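Local atomic coordinates of 4-hydroxy-tetrahydrodipicolinate synthase (Methanocaldococcus jannaschii DSM 2661, PDB entry 2YXG), a protein that probably catalyses the condensation of pyruvate with aspartate semialdehyde to 4-hydroxy-tetrahydrodipicolinate, a step of lysine biosynthesis. Residues L100-P104 with H117-V121; V147-E152 with D176-T180; I59-V63 with D93-D97; I27-I31 with V66-V70; I10-K16 with P260-R265. One frame throughout, in Å; residues are numbered along the deposited sequence.

Contact 1. Residues L100-P104 with H117-V121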
# COMPACT_ATOMS: atom_id res chain seq x y z
N LEU A 100 -26.06 12.52 2.13
CA LEU A 100 -24.80 11.79 2.11
C LEU A 100 -23.67 12.77 1.77
O LEU A 100 -23.74 13.51 0.76
CB LEU A 100 -24.83 10.66 1.08
CG LEU A 100 -23.52 9.84 1.12
CD1 LEU A 100 -23.70 8.50 1.85
CD2 LEU A 100 -22.92 9.71 -0.26
N SER A 101 -22.62 12.74 2.58
CA SER A 101 -21.56 13.72 2.49
C SER A 101 -20.14 13.03 2.52
O SER A 101 -19.68 12.55 3.56
CB SER A 101 -21.75 14.73 3.63
OG SER A 101 -20.82 15.78 3.52
N ILE A 102 -19.48 12.98 1.38
CA ILE A 102 -18.19 12.27 1.26
C ILE A 102 -17.06 13.11 1.85
O ILE A 102 -17.08 14.36 1.80
CB ILE A 102 -17.91 11.94 -0.26
CG1 ILE A 102 -16.75 10.93 -0.44
CG2 ILE A 102 -17.73 13.24 -1.08
CD1 ILE A 102 -16.67 10.27 -1.86
N THR A 103 -16.07 12.43 2.45
CA THR A 103 -14.87 13.13 2.84
C THR A 103 -14.32 13.78 1.54
O THR A 103 -14.26 13.12 0.50
CB THR A 103 -13.80 12.18 3.41
OG1 THR A 103 -13.31 11.34 2.34
CG2 THR A 103 -14.38 11.25 4.57
N PRO A 104 -13.92 15.07 1.61
CA PRO A 104 -13.21 15.73 0.50
C PRO A 104 -12.11 14.85 -0.07
O PRO A 104 -11.33 14.27 0.67
CB PRO A 104 -12.56 16.94 1.19
CG PRO A 104 -13.64 17.36 2.18
CD PRO A 104 -14.09 15.99 2.76
N HIS A 117 -14.68 20.74 8.30
CA HIS A 117 -15.52 20.50 7.12
C HIS A 117 -16.89 19.91 7.46
O HIS A 117 -17.91 20.54 7.13
CB HIS A 117 -14.81 19.64 6.07
CG HIS A 117 -15.62 19.38 4.84
ND1 HIS A 117 -16.40 18.26 4.68
CD2 HIS A 117 -15.74 20.09 3.69
CE1 HIS A 117 -16.96 18.28 3.48
NE2 HIS A 117 -16.59 19.39 2.86
N PHE A 118 -16.94 18.77 8.14
CA PHE A 118 -18.28 18.13 8.42
C PHE A 118 -19.06 18.93 9.47
O PHE A 118 -20.26 18.89 9.51
CB PHE A 118 -18.17 16.64 8.85
CG PHE A 118 -17.76 15.71 7.74
CD1 PHE A 118 -18.53 15.61 6.56
CD2 PHE A 118 -16.61 14.96 7.83
CE1 PHE A 118 -18.14 14.76 5.52
CE2 PHE A 118 -16.24 14.07 6.78
CZ PHE A 118 -17.00 13.99 5.65
N GLY A 119 -18.34 19.63 10.35
CA GLY A 119 -18.94 20.55 11.33
C GLY A 119 -19.73 21.63 10.63
O GLY A 119 -20.86 21.90 11.01
N LYS A 120 -19.16 22.25 9.59
CA LYS A 120 -19.88 23.30 8.83
C LYS A 120 -21.11 22.73 8.12
O LYS A 120 -22.15 23.39 8.05
CB LYS A 120 -18.97 24.02 7.79
CG LYS A 120 -17.70 24.72 8.35
CD LYS A 120 -17.97 26.09 9.04
CE LYS A 120 -17.96 27.27 8.02
NZ LYS A 120 -18.69 28.55 8.48
N VAL A 121 -20.98 21.51 7.57
CA VAL A 121 -22.14 20.85 6.96
C VAL A 121 -23.25 20.63 8.01
O VAL A 121 -24.42 20.97 7.78
CB VAL A 121 -21.73 19.53 6.23
CG1 VAL A 121 -22.91 18.75 5.79
CG2 VAL A 121 -20.81 19.85 5.01

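Contact 2. Residues V147-E152 with D176-T180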
# COMPACT_ATOMS: atom_id res chain seq x y z
N VAL A 147 -14.82 10.69 13.67
CA VAL A 147 -16.27 10.44 13.71
C VAL A 147 -16.90 10.62 15.11
O VAL A 147 -18.01 11.16 15.22
CB VAL A 147 -16.61 9.06 13.22
CG1 VAL A 147 -18.12 8.80 13.36
CG2 VAL A 147 -16.09 8.86 11.77
N LYS A 148 -16.22 10.13 16.15
CA LYS A 148 -16.72 10.19 17.53
C LYS A 148 -16.89 11.64 18.02
O LYS A 148 -17.94 11.98 18.57
CB LYS A 148 -15.86 9.34 18.46
CG LYS A 148 -16.24 9.39 19.99
CD LYS A 148 -15.21 8.53 20.73
CE LYS A 148 -15.71 8.12 22.13
NZ LYS A 148 -15.54 9.24 23.09
N LEU A 149 -15.88 12.50 17.77
CA LEU A 149 -15.98 13.97 18.03
C LEU A 149 -17.15 14.60 17.29
O LEU A 149 -17.97 15.30 17.90
CB LEU A 149 -14.69 14.73 17.68
CG LEU A 149 -13.45 14.27 18.48
CD1 LEU A 149 -12.14 14.83 17.91
CD2 LEU A 149 -13.57 14.54 20.01
N LEU A 150 -17.26 14.33 16.00
CA LEU A 150 -18.44 14.79 15.21
C LEU A 150 -19.80 14.47 15.84
O LEU A 150 -20.65 15.37 16.03
CB LEU A 150 -18.40 14.24 13.78
CG LEU A 150 -17.33 14.99 12.97
CD1 LEU A 150 -16.97 14.27 11.61
CD2 LEU A 150 -17.78 16.40 12.77
N ALA A 151 -19.99 13.19 16.14
CA ALA A 151 -21.24 12.71 16.69
C ALA A 151 -21.45 13.28 18.09
O ALA A 151 -22.57 13.65 18.44
CB ALA A 151 -21.26 11.18 16.73
N GLU A 152 -20.39 13.35 18.90
CA GLU A 152 -20.51 13.99 20.22
C GLU A 152 -20.95 15.44 20.14
O GLU A 152 -21.69 15.89 21.02
CB GLU A 152 -19.23 13.85 21.07
CG GLU A 152 -19.02 12.39 21.56
CD GLU A 152 -17.65 12.11 22.22
OE1 GLU A 152 -16.64 12.86 21.97
OE2 GLU A 152 -17.59 11.10 23.00
N ASP A 176 -17.06 2.49 19.62
CA ASP A 176 -16.78 3.88 20.15
C ASP A 176 -17.73 5.00 19.73
O ASP A 176 -18.09 5.87 20.53
CB ASP A 176 -15.40 4.40 19.69
CG ASP A 176 -14.24 3.59 20.22
OD1 ASP A 176 -14.43 2.58 20.93
OD2 ASP A 176 -13.08 3.96 19.91
N ALA A 177 -18.04 5.02 18.43
CA ALA A 177 -18.87 6.01 17.70
C ALA A 177 -20.23 6.48 18.24
O ALA A 177 -20.49 7.70 18.35
CB ALA A 177 -19.09 5.49 16.32
N LYS A 178 -21.11 5.51 18.55
CA LYS A 178 -22.52 5.76 18.55
C LYS A 178 -22.84 6.56 17.28
O LYS A 178 -23.18 7.77 17.33
CB LYS A 178 -23.00 6.50 19.80
CG LYS A 178 -22.34 6.11 21.13
CD LYS A 178 -22.16 7.40 21.97
CE LYS A 178 -21.25 8.42 21.24
NZ LYS A 178 -19.80 8.08 21.34
N ILE A 179 -22.60 5.91 16.15
CA ILE A 179 -23.27 6.24 14.91
C ILE A 179 -23.68 4.89 14.37
O ILE A 179 -23.08 3.88 14.71
CB ILE A 179 -22.34 6.95 13.87
CG1 ILE A 179 -20.90 6.50 14.02
CG2 ILE A 179 -22.38 8.44 14.02
CD1 ILE A 179 -20.58 5.22 13.39
N THR A 180 -24.68 4.89 13.51
CA THR A 180 -25.01 3.73 12.69
C THR A 180 -23.94 3.48 11.63
O THR A 180 -23.49 4.42 10.92
CB THR A 180 -26.33 3.96 12.05
OG1 THR A 180 -27.28 4.23 13.08
CG2 THR A 180 -26.78 2.75 11.25

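Contact 3. Residues I59-V63 with D93-D97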
# COMPACT_ATOMS: atom_id res chain seq x y z
N ILE A 59 -31.90 15.52 -7.88
CA ILE A 59 -32.41 15.36 -6.50
C ILE A 59 -33.92 15.68 -6.41
O ILE A 59 -34.73 14.91 -5.84
CB ILE A 59 -31.57 16.17 -5.46
CG1 ILE A 59 -30.18 15.54 -5.28
CG2 ILE A 59 -32.27 16.18 -4.07
CD1 ILE A 59 -29.16 16.46 -4.62
N GLU A 60 -34.30 16.80 -7.03
CA GLU A 60 -35.69 17.25 -7.14
C GLU A 60 -36.55 16.15 -7.74
O GLU A 60 -37.61 15.82 -7.20
CB GLU A 60 -35.73 18.49 -8.05
CG GLU A 60 -36.80 19.53 -7.67
CD GLU A 60 -37.40 20.28 -8.88
OE1 GLU A 60 -37.23 19.83 -10.05
OE2 GLU A 60 -38.07 21.31 -8.65
N LYS A 61 -36.10 15.56 -8.86
CA LYS A 61 -36.91 14.51 -9.49
C LYS A 61 -37.07 13.31 -8.53
O LYS A 61 -38.18 12.74 -8.35
CB LYS A 61 -36.34 14.12 -10.84
CG LYS A 61 -37.12 12.98 -11.55
CD LYS A 61 -38.35 13.56 -12.32
CE LYS A 61 -39.35 12.45 -12.72
NZ LYS A 61 -40.44 12.98 -13.60
N VAL A 62 -35.98 12.98 -7.83
CA VAL A 62 -36.03 11.83 -6.91
C VAL A 62 -37.01 12.05 -5.72
O VAL A 62 -37.82 11.15 -5.38
CB VAL A 62 -34.60 11.45 -6.42
CG1 VAL A 62 -34.67 10.29 -5.43
CG2 VAL A 62 -33.75 11.04 -7.63
N VAL A 63 -36.89 13.20 -5.07
CA VAL A 63 -37.83 13.58 -3.98
C VAL A 63 -39.28 13.46 -4.45
O VAL A 63 -40.08 12.79 -3.79
CB VAL A 63 -37.54 15.01 -3.44
CG1 VAL A 63 -38.70 15.53 -2.54
CG2 VAL A 63 -36.24 15.04 -2.70
N ASP A 93 -33.88 22.08 1.65
CA ASP A 93 -34.86 22.95 1.04
C ASP A 93 -35.69 22.19 0.04
O ASP A 93 -36.87 22.43 -0.03
CB ASP A 93 -34.18 24.11 0.30
CG ASP A 93 -33.57 25.18 1.23
OD1 ASP A 93 -33.75 25.14 2.49
OD2 ASP A 93 -32.89 26.09 0.65
N VAL A 94 -35.10 21.30 -0.73
CA VAL A 94 -35.86 20.61 -1.75
C VAL A 94 -36.70 19.44 -1.22
O VAL A 94 -37.56 18.94 -1.93
CB VAL A 94 -34.99 20.19 -2.98
CG1 VAL A 94 -34.11 18.95 -2.66
CG2 VAL A 94 -35.83 19.91 -4.17
N GLY A 95 -36.49 18.99 0.02
CA GLY A 95 -37.35 17.89 0.54
C GLY A 95 -36.74 16.52 0.74
O GLY A 95 -37.46 15.56 1.05
N ALA A 96 -35.40 16.41 0.62
CA ALA A 96 -34.71 15.13 0.96
C ALA A 96 -34.84 14.85 2.43
O ALA A 96 -35.11 15.76 3.23
CB ALA A 96 -33.25 15.13 0.54
N ASP A 97 -34.69 13.58 2.77
CA ASP A 97 -34.75 13.15 4.14
C ASP A 97 -33.41 13.19 4.87
O ASP A 97 -33.38 13.28 6.07
CB ASP A 97 -35.33 11.73 4.18
CG ASP A 97 -36.71 11.69 3.61
OD1 ASP A 97 -37.61 12.25 4.30
OD2 ASP A 97 -36.90 11.19 2.46

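Contact 4. Residues I27-I31 with V66-V70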
# COMPACT_ATOMS: atom_id res chain seq x y z
N ILE A 27 -36.55 4.36 -10.17
CA ILE A 27 -37.02 4.58 -8.80
C ILE A 27 -38.15 3.67 -8.39
O ILE A 27 -38.06 2.97 -7.36
CB ILE A 27 -37.37 6.03 -8.55
CG1 ILE A 27 -36.08 6.85 -8.70
CG2 ILE A 27 -37.96 6.21 -7.13
CD1 ILE A 27 -36.22 8.34 -8.62
N ASN A 28 -39.20 3.64 -9.18
CA ASN A 28 -40.34 2.74 -8.87
C ASN A 28 -39.98 1.27 -8.90
O ASN A 28 -40.48 0.50 -8.07
CB ASN A 28 -41.49 3.00 -9.86
CG ASN A 28 -42.17 4.29 -9.59
OD1 ASN A 28 -42.52 5.01 -10.53
ND2 ASN A 28 -42.36 4.60 -8.30
N PHE A 29 -39.12 0.86 -9.84
CA PHE A 29 -38.58 -0.50 -9.81
C PHE A 29 -37.94 -0.87 -8.45
O PHE A 29 -38.19 -1.92 -7.91
CB PHE A 29 -37.59 -0.73 -10.94
CG PHE A 29 -36.90 -2.08 -10.89
CD1 PHE A 29 -37.62 -3.27 -11.10
CD2 PHE A 29 -35.53 -2.16 -10.67
CE1 PHE A 29 -36.95 -4.57 -11.10
CE2 PHE A 29 -34.86 -3.41 -10.67
CZ PHE A 29 -35.57 -4.62 -10.88
N LEU A 30 -37.13 0.01 -7.90
CA LEU A 30 -36.44 -0.30 -6.64
C LEU A 30 -37.41 -0.27 -5.46
O LEU A 30 -37.35 -1.11 -4.56
CB LEU A 30 -35.34 0.71 -6.45
CG LEU A 30 -34.35 0.77 -7.63
CD1 LEU A 30 -33.40 2.01 -7.55
CD2 LEU A 30 -33.52 -0.56 -7.77
N ILE A 31 -38.30 0.72 -5.47
CA ILE A 31 -39.34 0.80 -4.42
C ILE A 31 -40.22 -0.45 -4.43
O ILE A 31 -40.45 -1.00 -3.36
CB ILE A 31 -40.18 2.12 -4.46
CG1 ILE A 31 -39.26 3.37 -4.33
CG2 ILE A 31 -41.36 2.09 -3.38
CD1 ILE A 31 -40.00 4.73 -4.42
N VAL A 66 -40.31 9.78 -5.51
CA VAL A 66 -40.39 8.98 -4.30
C VAL A 66 -41.60 9.36 -3.48
O VAL A 66 -42.34 8.47 -3.00
CB VAL A 66 -39.13 9.03 -3.43
CG1 VAL A 66 -39.42 8.44 -2.05
CG2 VAL A 66 -37.93 8.30 -4.14
N ASN A 67 -41.80 10.68 -3.30
CA ASN A 67 -43.03 11.15 -2.65
C ASN A 67 -43.23 10.49 -1.29
O ASN A 67 -44.31 10.01 -1.02
CB ASN A 67 -44.29 10.83 -3.52
CG ASN A 67 -45.51 11.75 -3.17
OD1 ASN A 67 -46.65 11.37 -3.41
ND2 ASN A 67 -45.25 12.93 -2.61
N GLY A 68 -42.19 10.50 -0.46
CA GLY A 68 -42.26 10.00 0.90
C GLY A 68 -42.44 8.49 1.09
O GLY A 68 -42.55 8.05 2.24
N ARG A 69 -42.47 7.70 0.01
CA ARG A 69 -42.64 6.25 0.18
C ARG A 69 -41.42 5.60 0.84
O ARG A 69 -41.56 4.69 1.68
CB ARG A 69 -42.88 5.57 -1.15
CG ARG A 69 -44.32 5.64 -1.63
CD ARG A 69 -44.45 5.05 -3.04
NE ARG A 69 -43.76 5.92 -3.99
CZ ARG A 69 -43.39 5.54 -5.21
NH1 ARG A 69 -43.65 4.31 -5.65
NH2 ARG A 69 -42.78 6.41 -6.01
N VAL A 70 -40.23 6.07 0.45
CA VAL A 70 -38.98 5.62 1.09
C VAL A 70 -38.07 6.83 1.39
O VAL A 70 -38.36 7.96 0.97
CB VAL A 70 -38.25 4.51 0.26
CG1 VAL A 70 -39.15 3.33 0.05
CG2 VAL A 70 -37.76 5.05 -1.06

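Contact 5. Residues I10-K16 with P260-R265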
# COMPACT_ATOMS: atom_id res chain seq x y z
N ILE A 10 -28.00 5.07 -10.30
CA ILE A 10 -27.37 5.71 -11.40
C ILE A 10 -28.18 6.90 -11.86
O ILE A 10 -29.39 7.01 -11.58
CB ILE A 10 -27.16 4.74 -12.58
CG1 ILE A 10 -28.54 4.29 -13.14
CG2 ILE A 10 -26.26 3.59 -12.11
CD1 ILE A 10 -28.56 4.10 -14.64
N THR A 11 -27.51 7.80 -12.57
CA THR A 11 -28.20 8.84 -13.33
C THR A 11 -28.23 8.37 -14.81
O THR A 11 -27.22 8.40 -15.49
CB THR A 11 -27.48 10.24 -13.16
OG1 THR A 11 -27.36 10.58 -11.77
CG2 THR A 11 -28.24 11.36 -13.87
N PRO A 12 -29.40 7.97 -15.32
CA PRO A 12 -29.46 7.55 -16.73
C PRO A 12 -29.49 8.76 -17.65
O PRO A 12 -30.07 9.79 -17.29
CB PRO A 12 -30.77 6.76 -16.82
CG PRO A 12 -31.56 7.13 -15.59
CD PRO A 12 -30.72 7.93 -14.66
N PHE A 13 -28.83 8.66 -18.81
CA PHE A 13 -28.76 9.69 -19.81
C PHE A 13 -29.44 9.21 -21.13
O PHE A 13 -29.36 8.03 -21.51
CB PHE A 13 -27.29 10.11 -20.09
CG PHE A 13 -26.50 10.58 -18.86
CD1 PHE A 13 -26.97 11.65 -18.06
CD2 PHE A 13 -25.26 9.96 -18.51
CE1 PHE A 13 -26.24 12.08 -16.92
CE2 PHE A 13 -24.51 10.37 -17.37
CZ PHE A 13 -25.00 11.43 -16.55
N LYS A 14 -30.14 10.13 -21.80
CA LYS A 14 -30.67 9.91 -23.15
C LYS A 14 -30.37 11.17 -23.94
O LYS A 14 -30.71 12.28 -23.53
CB LYS A 14 -32.19 9.65 -23.18
CG LYS A 14 -32.61 8.16 -23.36
CD LYS A 14 -31.52 7.23 -22.66
CE LYS A 14 -32.05 6.20 -21.59
NZ LYS A 14 -31.30 6.18 -20.25
N ASN A 15 -29.70 10.98 -25.07
CA ASN A 15 -29.30 12.10 -25.93
C ASN A 15 -28.54 13.23 -25.22
O ASN A 15 -28.86 14.43 -25.39
CB ASN A 15 -30.51 12.62 -26.69
CG ASN A 15 -31.06 11.57 -27.65
OD1 ASN A 15 -32.23 11.22 -27.58
ND2 ASN A 15 -30.19 11.04 -28.53
N LYS A 16 -27.53 12.83 -24.45
CA LYS A 16 -26.62 13.76 -23.80
C LYS A 16 -27.33 14.50 -22.64
O LYS A 16 -26.79 15.44 -22.06
CB LYS A 16 -25.98 14.75 -24.85
CG LYS A 16 -24.77 14.24 -25.75
CD LYS A 16 -24.91 12.80 -26.35
CE LYS A 16 -25.94 12.72 -27.54
NZ LYS A 16 -26.31 11.31 -28.04
N PRO A 260 -33.34 1.58 -18.10
CA PRO A 260 -32.73 2.87 -18.42
C PRO A 260 -31.36 3.04 -17.77
O PRO A 260 -31.22 2.76 -16.59
CB PRO A 260 -33.73 3.90 -17.84
CG PRO A 260 -35.02 3.14 -17.65
CD PRO A 260 -34.61 1.72 -17.36
N ALA A 261 -30.38 3.44 -18.57
CA ALA A 261 -29.03 3.82 -18.13
C ALA A 261 -28.37 4.75 -19.18
O ALA A 261 -27.99 5.87 -18.88
CB ALA A 261 -28.16 2.54 -17.87
N GLY A 262 -28.29 4.29 -20.42
CA GLY A 262 -27.53 4.97 -21.45
C GLY A 262 -26.00 5.09 -21.22
O GLY A 262 -25.36 4.21 -20.61
N GLU A 263 -25.43 6.18 -21.73
CA GLU A 263 -23.98 6.30 -21.85
C GLU A 263 -23.36 6.78 -20.54
O GLU A 263 -24.05 7.38 -19.69
CB GLU A 263 -23.61 7.32 -22.94
CG GLU A 263 -24.39 7.19 -24.30
CD GLU A 263 -24.24 5.83 -25.04
OE1 GLU A 263 -23.10 5.26 -25.05
OE2 GLU A 263 -25.28 5.35 -25.62
N LEU A 264 -22.05 6.58 -20.43
CA LEU A 264 -21.26 7.17 -19.39
C LEU A 264 -20.66 8.47 -19.88
O LEU A 264 -20.42 8.65 -21.08
CB LEU A 264 -20.17 6.20 -18.93
CG LEU A 264 -20.75 4.90 -18.32
CD1 LEU A 264 -20.01 3.64 -18.86
CD2 LEU A 264 -20.79 4.96 -16.81
N ARG A 265 -20.45 9.40 -18.96
CA ARG A 265 -19.85 10.68 -19.30
C ARG A 265 -18.35 10.66 -19.08
O ARG A 265 -17.87 10.17 -18.06
CB ARG A 265 -20.48 11.77 -18.44
CG ARG A 265 -21.80 12.30 -19.05
CD ARG A 265 -22.29 13.55 -18.31
NE ARG A 265 -23.58 13.97 -18.87
CZ ARG A 265 -24.33 14.94 -18.38
NH1 ARG A 265 -23.97 15.59 -17.26
NH2 ARG A 265 -25.47 15.24 -19.01
O HOH W 1 -27.31 8.01 -23.30

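Contact 1. Residues L100-P104 with H117-V121
F118 brings the CE1 and CZ atoms of its ring to the backbone of S101 and T103, and P104 packs on H117. These residues bury most of the surface. The side chain of F118 leaves its helix alongside the strand, not at it. CG stands anti to the carbonyl carbon (chi1 -71°), which swings the ring across to the strand. F118 CE1 then sits 3.3 Å from S101 O. The hydroxyl of S101 meets the ring at its edge, in the ring plane, with S101 OG 3.5 Å from F118 CE1. It gets there because S101 OG is anti to the backbone N, on the residue whose CB faces the helix. At the far end of the ring, F118 CZ rests 3.6 Å from T103 CA, and T103 CG2 crosses close by at 3.9 Å from F118 CZ. The ring thus meets a carbonyl, a hydroxyl and a methyl of the strand and the loop after it.

P104 makes a CH-pi contact. Its CG lies 3.6 Å from the centroid of the H117 ring, only 6° off the normal, so the proline stands squarely over one face. V121 adds a looser touch, V121 CG1 to S101 OG at 4.3 Å.

The touching residues are all buried. Strand 98-102 and helix 111-124 are the first two elements of a beta-alpha-beta unit of the TIM barrel, and their local axes run nearly antiparallel. The CB of I102 is directed away from the helix, and its side chain touches Y132, the probable proton donor/acceptor. Strand 129-133 completes the unit, with F118 on L131. Helix 81-94 flanks H117, and P267 of the second subunit packs on P104 and H117.

Contact 2. Residues V147-E152 with D176-T180
A151 and I179 touch where two backbones run close, K148 CA being 4.7 Å from A177 CA while the CA atoms of A151 and I179 are wider apart. K178 leaves helical geometry with a positive phi of 44°, and this turns the chain past the side of helix 144-153. A151 needs little room there. Its CB faces the carbonyl oxygens of A177 and K178 and the CG2 of I179, the last at 4.0 Å. V147 and I179 cross at about a right angle, with V147 CG1 3.7 Å from I179 CG1.

The two helices are neighbours on the outside of the TIM barrel, and strand 157-162 runs between them in the chain. V147 and I179 both rest on V160 of that strand and on L173 of helix 168-177. T180 starts the next parallel strand, paired with 157-162.

Nearer the surface the contact turns polar. K148 CG stands anti to the backbone N (chi1 176°), and the chain runs out along D176, with K148 CE 3.6 Å from D176 O. A single bend, at chi4, brings K148 NZ back to its own helix, where it forms a salt bridge of 2.8 Å with E152 OE2. The ammonium meets the carboxylate on the syn side but well out of its plane. K178 is folded several times, and its NZ curls back to donate to D176 O at 2.9 Å, in the carbonyl plane. A second bond, to A177 O, is weak. E152 OE2 is 4.1 Å from K178 NZ, beyond salt-bridge range, yet its charge probably eases the crowding of the two lysine ammonium groups.

Contact 3. Residues I59-V63 with D93-D97
V94 carries most of this contact, and it sits against I59, E60 and V63 on helix 52-66. Its CG1 lies between the backbone N and the carbonyl carbon (chi1 76°), which spreads the two methyls over different partners. V94 CG1 meets I59 CG2 at 3.6 Å, the two side chains crossing obliquely. V94 CG2 goes to the aliphatic part of E60, 3.7 Å from E60 CG, at about a right angle to that chain. The carbonyl of V94 is also in touch, with V63 CG1 3.6 Å from V94 O.

G95 follows. It leaves helical geometry with phi at 110° and makes a Schellman motif, with two bonds back into the last turn of helix 81-94. A side chain here would be pressed against the carbonyl O of V94 and would also come up tightly on V63 CG1. Glycine therefore lets the turn form and lets V63 close on it. V63 CG2 lies 3.8 Å from G95 C.

At A96 the same methyl continues along the backbone, V63 CG2 lying 3.7 Å from A96 N. From V63 CG2 to A96 CB the distance is longer, 4.4 Å. V63 thus straddles the turn, with one branch on the V94 carbonyl and the other on the G95-A96 peptide. By D97 the chain has passed V63, and OD2 bonds to V72 N.

The contact joins two successive helices on the outside of the TIM barrel. Strand 71-75 lies beneath helix 52-66 and the turn that follows helix 81-94: I59 and A96 rest on A74, and V63 rests on V72. V62, on the same helix, turns to helix 20-32 at I27 and to strand 37-40.

Contact 4. Residues I27-I31 with V66-V70
I31 reaches R69 through an extended side chain: CG1 is anti to the carbonyl carbon (chi1 -58°), and CD1 continues straight out. R69 bends at chi3 (-68°), which folds its guanidinium back across the end of I31. The two side chains cross at about a right angle. I31 CD1 stands over the centre of one guanidinium face, 3.6 Å from R69 CZ. The amide of N28 comes to the edge of the same group, near its plane.

Hydrogen bonds to the end of helix 52-66 hold the arginine. R69 NE donates to V66 O at 3.1 Å, with an N-H...O angle of 157°, and NH2 bonds to V65 O. R69 N also donates to V66 O, from the opposite face of that carbonyl. This oxygen is gripped twice within a type I' turn from V66 to R69, in which N67 and G68 both have positive phi.

The rest of the contact is apolar. V66 CG2 meets I27 CG2 at 3.6 Å and lies 4.1 Å from I31 CD1. V70 CG2 lies 4.0 Å from I31 CG1. I31 is therefore wedged among V66, R69 and V70, and it buries more surface here than any other residue. Replacing I31 by alanine would probably open a gap between V66 and V70 and leave the R69 guanidinium without the methyl that supports its face.

The turn links helix 52-66 to strand 71-75, and helix 20-32 packs beside it on the outside of the barrel. I27 also touches V62 and V65 of helix 52-66. On another side of helix 20-32, F29 and L30 pack on P209 of helix 209-221.

Contact 5. Residues I10-K16 with P260-R265
F13 and R265 make a flat stack. The guanidinium lies on one face of the ring with the planes 1° apart and the centres 4.2 Å apart. It is an off-centre cation-pi contact. The ring is sandwiched, since T11 O lies over its other face, and E263 O meets the ring edge, 3.1 Å from F13 CD2.

One backbone hydrogen bond joins the segments directly. F13 N donates to A261 O at 2.9 Å, from above the carbonyl plane. Among side chains, R265 NH2 gives a weak bond to K16 O, and K14 NZ curls back to F13 O and forms a salt bridge with D19. A water bridges F13 O, weakly, and E263 N.

Apolar contacts lie at the other end. I10 CD1 touches A261 CB at 3.6 Å, and P12 packs on P260. At G262 a side chain would clash with F13 O.

R265 NH1 also forms a salt bridge with E54. A leucine in place of R265 would probably leave E54 without that charge partner and strip the F13 ring of its flat cationic cover.

The segment 10-16 follows the first barrel strand, 4-7. It lies at the strands' C-terminal end, where TIM barrels hold their active sites, and I10 adjoins T44, a probable pyruvate-binding residue.

In the fold
From the N terminus, segment 10-16 opens contact 5, which closes only at 260-265. All the other contacts fall within that span, so contact 5 ties the start of the barrel to the loop before the last helix. Contacts 4 and 3 cross: 27-31 and 59-63 open in turn, then 66-70 and 93-97 close them. They join three successive outer helices, and the two contacts touch. Contact 1 follows directly on the next strand and closes a short loop within one beta-alpha-beta unit. Contact 2 comes after it in series, between helix 144-153 and the end of helix 168-177. Contacts 1 and 2 touch through F118 and L150. Contacts 2 and 5 lie on opposite sides of the chain's centre.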